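Local atomic coordinates of telomeric DNA-binding factor trf1 (Schizosaccharomyces pombe, PDB entry 6K5S), a protein that probably binds telomeric DNA repeats and contains an all-helical domain of the telomere repeat binding factor family. Residues H104-F109 against E130-A135; A93-L98 against K210-I215. All blocks are in the same frame, centred on the assembly; numbering follows the deposited sequence.

Interaction 1: H104-F109 against E130-A135; sequences HLNENF and ELKTQA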
# COMPACT_ATOMS: atom_id res chain seq x y z
N HIS A 104 23.27 1.84 11.72
CA HIS A 104 21.93 2.31 12.00
C HIS A 104 21.11 1.27 12.74
O HIS A 104 20.23 1.64 13.54
CB HIS A 104 21.20 2.70 10.72
CG HIS A 104 21.65 4.00 10.15
ND1 HIS A 104 22.18 4.11 8.88
CD2 HIS A 104 21.71 5.24 10.70
CE1 HIS A 104 22.52 5.37 8.66
NE2 HIS A 104 22.25 6.07 9.75
N LEU A 105 21.33 -0.01 12.46
CA LEU A 105 20.65 -1.06 13.22
C LEU A 105 21.02 -0.97 14.70
O LEU A 105 20.15 -1.01 15.58
CB LEU A 105 20.99 -2.44 12.64
CG LEU A 105 20.50 -2.69 11.22
CD1 LEU A 105 20.71 -4.12 10.80
CD2 LEU A 105 19.04 -2.29 11.06
N ASN A 106 22.30 -0.81 14.99
CA ASN A 106 22.76 -0.69 16.37
C ASN A 106 22.20 0.56 17.05
O ASN A 106 21.72 0.48 18.18
CB ASN A 106 24.28 -0.68 16.43
CG ASN A 106 24.79 -0.49 17.83
OD1 ASN A 106 24.51 -1.30 18.71
ND2 ASN A 106 25.49 0.60 18.06
N GLU A 107 22.28 1.72 16.38
CA GLU A 107 21.86 2.97 17.00
C GLU A 107 20.37 2.97 17.34
O GLU A 107 19.96 3.58 18.33
CB GLU A 107 22.17 4.14 16.06
CG GLU A 107 21.68 5.50 16.53
CD GLU A 107 22.33 6.64 15.76
OE1 GLU A 107 21.78 7.02 14.69
OE2 GLU A 107 23.39 7.13 16.19
N ASN A 108 19.56 2.29 16.54
CA ASN A 108 18.12 2.27 16.68
C ASN A 108 17.58 1.02 17.36
O ASN A 108 16.36 0.90 17.49
CB ASN A 108 17.47 2.40 15.29
CG ASN A 108 17.66 3.79 14.68
OD1 ASN A 108 16.89 4.71 14.96
ND2 ASN A 108 18.68 3.93 13.83
N PHE A 109 18.46 0.10 17.80
CA PHE A 109 17.99 -1.20 18.29
C PHE A 109 17.00 -1.04 19.45
O PHE A 109 15.93 -1.65 19.45
CB PHE A 109 19.16 -2.08 18.71
CG PHE A 109 18.74 -3.43 19.25
CD1 PHE A 109 18.55 -4.50 18.39
CD2 PHE A 109 18.51 -3.60 20.60
CE1 PHE A 109 18.14 -5.74 18.89
CE2 PHE A 109 18.13 -4.83 21.09
CZ PHE A 109 17.93 -5.89 20.24
N GLU A 130 24.45 -9.59 20.53
CA GLU A 130 24.77 -10.32 19.30
C GLU A 130 24.69 -9.40 18.08
O GLU A 130 25.45 -9.56 17.13
CB GLU A 130 23.82 -11.51 19.12
CG GLU A 130 23.93 -12.62 20.20
CD GLU A 130 25.32 -13.25 20.32
OE1 GLU A 130 26.12 -13.20 19.35
OE2 GLU A 130 25.63 -13.82 21.39
N LEU A 131 23.74 -8.47 18.07
CA LEU A 131 23.71 -7.49 17.00
C LEU A 131 25.02 -6.71 16.94
O LEU A 131 25.62 -6.55 15.87
CB LEU A 131 22.54 -6.52 17.17
CG LEU A 131 22.53 -5.41 16.11
CD1 LEU A 131 22.33 -5.98 14.70
CD2 LEU A 131 21.40 -4.43 16.42
N LYS A 132 25.48 -6.20 18.09
CA LYS A 132 26.73 -5.45 18.12
C LYS A 132 27.89 -6.31 17.63
O LYS A 132 28.76 -5.84 16.90
CB LYS A 132 27.00 -4.93 19.54
CG LYS A 132 25.96 -3.89 20.04
CD LYS A 132 26.15 -3.60 21.54
CE LYS A 132 25.29 -2.40 22.04
NZ LYS A 132 25.61 -1.17 21.27
N THR A 133 27.86 -7.60 17.97
CA THR A 133 28.92 -8.50 17.52
C THR A 133 28.93 -8.64 16.00
O THR A 133 29.99 -8.60 15.37
CB THR A 133 28.76 -9.88 18.18
OG1 THR A 133 28.79 -9.71 19.60
CG2 THR A 133 29.94 -10.79 17.75
N GLN A 134 27.75 -8.80 15.39
CA GLN A 134 27.69 -8.85 13.93
C GLN A 134 28.06 -7.51 13.31
O GLN A 134 28.70 -7.47 12.24
CB GLN A 134 26.30 -9.28 13.45
CG GLN A 134 25.91 -10.74 13.84
CD GLN A 134 26.97 -11.77 13.41
OE1 GLN A 134 27.43 -11.74 12.27
NE2 GLN A 134 27.32 -12.67 14.31
N ALA A 135 27.66 -6.39 13.92
CA ALA A 135 28.10 -5.10 13.38
C ALA A 135 29.62 -5.00 13.40
O ALA A 135 30.23 -4.49 12.45
CB ALA A 135 27.48 -3.94 14.16
O HOH W 1 23.33 1.09 20.29
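N106 and K132 carry the polar half of this contact. K132 NZ donates to N106 OD1 at 2.8 Å. The ammonium lies in the carbonyl plane of the amide, on a lone pair, with a C=O...N angle of 122°. N106 CG stands anti to its backbone N (chi1 177°), which places it 3.6 Å from K132 NZ. The K132 chain runs extended from CB to CE and bends at its last torsion. Along the way K132 CG passes 3.3 Å from the same N106 OD1. Water 1 donates to the backbone N106 O at 2.7 Å and receives a weak bond from K132 NZ. The same ammonium donates to L154 O on helix 147-154, and Y128 meets it in a cation-pi contact.

The apolar half rests on L131, whose CD2 does the touching. L131 CD2 reaches F109 CD1 at 3.5 Å, approaching the ring obliquely. This methyl also lies 3.7 Å from the backbone L105 O and 4.3 Å from L105 CB. F90 of helix 76-94 touches L105, F109 and L131 alike.

The backbones form an antiparallel helix pair, with segment axes 9.8 Å apart at an angle of 159°. Helices 102-113 and 122-141 follow each other in the chain, making a helical hairpin of the TRF-family fold.

The buried ammonium thus donates to both N106 OD1 and L154 O. These carbonyl oxygens, together with the Y128 ring, would probably favour the charged form of K132.

Interaction 2: A93-L98 against K210-I215; sequences AVYGAL and KFLSEI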
# COMPACT_ATOMS: atom_id res chain seq x y z
N ALA A 93 15.80 -5.37 6.81
CA ALA A 93 17.22 -5.00 6.75
C ALA A 93 18.12 -6.21 6.97
O ALA A 93 19.09 -6.41 6.23
CB ALA A 93 17.55 -3.91 7.78
N VAL A 94 17.84 -7.01 8.00
CA VAL A 94 18.77 -8.10 8.30
C VAL A 94 18.66 -9.23 7.29
O VAL A 94 19.63 -9.99 7.11
CB VAL A 94 18.61 -8.67 9.73
CG1 VAL A 94 19.01 -7.64 10.81
CG2 VAL A 94 17.24 -9.23 9.96
N TYR A 95 17.54 -9.37 6.60
CA TYR A 95 17.45 -10.32 5.50
C TYR A 95 17.85 -9.72 4.17
O TYR A 95 17.82 -10.41 3.15
CB TYR A 95 16.03 -10.90 5.43
CG TYR A 95 15.86 -12.14 6.26
CD1 TYR A 95 16.42 -13.36 5.86
CD2 TYR A 95 15.17 -12.11 7.45
CE1 TYR A 95 16.29 -14.50 6.62
CE2 TYR A 95 15.02 -13.24 8.22
CZ TYR A 95 15.58 -14.44 7.80
OH TYR A 95 15.44 -15.57 8.56
N GLY A 96 18.22 -8.44 4.13
CA GLY A 96 18.73 -7.82 2.92
C GLY A 96 17.69 -7.21 2.01
O GLY A 96 18.07 -6.64 0.97
N ALA A 97 16.40 -7.29 2.36
CA ALA A 97 15.36 -6.68 1.55
C ALA A 97 15.41 -5.15 1.61
O ALA A 97 14.93 -4.48 0.69
CB ALA A 97 13.99 -7.20 2.01
N LEU A 98 15.96 -4.59 2.67
CA LEU A 98 16.20 -3.16 2.78
C LEU A 98 17.68 -2.96 3.06
O LEU A 98 18.31 -3.81 3.68
CB LEU A 98 15.37 -2.52 3.89
CG LEU A 98 13.85 -2.43 3.72
CD1 LEU A 98 13.20 -1.85 5.00
CD2 LEU A 98 13.51 -1.58 2.50
N LYS A 210 23.40 -18.12 12.66
CA LYS A 210 22.93 -18.22 14.03
C LYS A 210 22.29 -16.91 14.49
O LYS A 210 21.27 -16.92 15.19
CB LYS A 210 24.07 -18.63 14.96
CG LYS A 210 23.60 -19.08 16.32
CD LYS A 210 24.78 -19.51 17.20
CE LYS A 210 24.91 -18.61 18.41
NZ LYS A 210 23.69 -18.65 19.25
N PHE A 211 22.87 -15.76 14.12
CA PHE A 211 22.23 -14.51 14.52
C PHE A 211 20.89 -14.34 13.81
O PHE A 211 19.92 -13.87 14.42
CB PHE A 211 23.13 -13.31 14.24
CG PHE A 211 22.45 -11.99 14.50
CD1 PHE A 211 22.18 -11.59 15.79
CD2 PHE A 211 22.06 -11.17 13.45
CE1 PHE A 211 21.55 -10.38 16.04
CE2 PHE A 211 21.42 -9.96 13.70
CZ PHE A 211 21.16 -9.57 14.99
N LEU A 212 20.82 -14.71 12.54
CA LEU A 212 19.56 -14.62 11.83
C LEU A 212 18.49 -15.42 12.56
O LEU A 212 17.38 -14.93 12.81
CB LEU A 212 19.74 -15.13 10.40
CG LEU A 212 19.19 -14.38 9.19
CD1 LEU A 212 19.70 -12.96 9.13
CD2 LEU A 212 19.60 -15.14 7.93
N SER A 213 18.83 -16.64 12.97
CA SER A 213 17.87 -17.49 13.67
C SER A 213 17.51 -16.90 15.03
O SER A 213 16.35 -16.96 15.45
CB SER A 213 18.45 -18.90 13.83
OG SER A 213 17.40 -19.86 13.83
N GLU A 214 18.48 -16.29 15.72
CA GLU A 214 18.17 -15.64 16.98
C GLU A 214 17.13 -14.54 16.80
O GLU A 214 16.16 -14.44 17.56
CB GLU A 214 19.44 -15.06 17.62
CG GLU A 214 20.56 -16.04 17.90
CD GLU A 214 20.31 -16.91 19.11
OE1 GLU A 214 19.48 -16.52 19.96
OE2 GLU A 214 20.95 -17.98 19.22
N ILE A 215 17.33 -13.67 15.80
CA ILE A 215 16.52 -12.46 15.73
C ILE A 215 15.12 -12.77 15.24
O ILE A 215 14.13 -12.21 15.73
CB ILE A 215 17.22 -11.38 14.87
CG1 ILE A 215 16.53 -10.03 15.07
CG2 ILE A 215 17.19 -11.73 13.40
CD1 ILE A 215 16.84 -9.39 16.39
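L212 meets Y95 with its branch point and one methyl. L212 CG sits over a face of the Y95 phenol ring, 4.2 Å from the centroid and 28° off the normal, a CH-pi contact. L212 chi1 is -134°, away from a staggered value, and this rotation sets CG over the ring. The methyl L212 CD2 lies 3.6 Å from Y95 CE1. The other methyl, L212 CD1, turns to the backbone and rests 3.6 Å from V94 O. V94 spreads its own methyls over two partners. V94 CG1 comes to the edge of the F211 ring, 4.4 Å from F211 CE2 and near the ring plane. V94 CG2 faces I215 CG2 at 4.3 Å. No hydrogen bond crosses the contact. Y95 OH is buried here and has no polar partner in the model.

The end of helix 76-94 is thus packed on the flank of helix 208-222. The chain leaves helix 76-94 through a Schellman motif. G96 takes a positive phi (89°), where a side chain would jam against the carbonyl O of Y95. G96 N bonds back to A93 O at 3.0 Å. V94 and Y95 are the last residues before this glycine.

Replacing Y95 by alanine would remove the ring under L212 CG and CD2 and would probably open a gap between the helix end and helix 208-222.

Further out, V28, A31 and S32 of helix 28-36 pack on Y95, and V28 also touches L212. W208, from the same helix as F211, meets the F211 ring with the two planes inclined. I215 touches L127 of helix 122-141 and F113 of helix 102-113.

Interaction 1 and interaction 2 have centres 11 Å apart and share one packed interior. Along the chain, interaction 1 is nested inside the loop that interaction 2 closes. Two sets of contacts join them: F211 with helix 122-141, and L105 with V94. F211 CE1 lies 3.5 Å from L131 N, and F211 CG lies 3.7 Å from Q134 CG. L105 CD1 lies 3.9 Å from V94 CG1. Helices 76-94 and 102-113 are consecutive, so V94 and L105 meet across the connection between them. Interaction 1 combines a buried polar grip with apolar packing, whereas no hydrogen bond crosses interaction 2. Both contacts belong to the TRF-family helical fold.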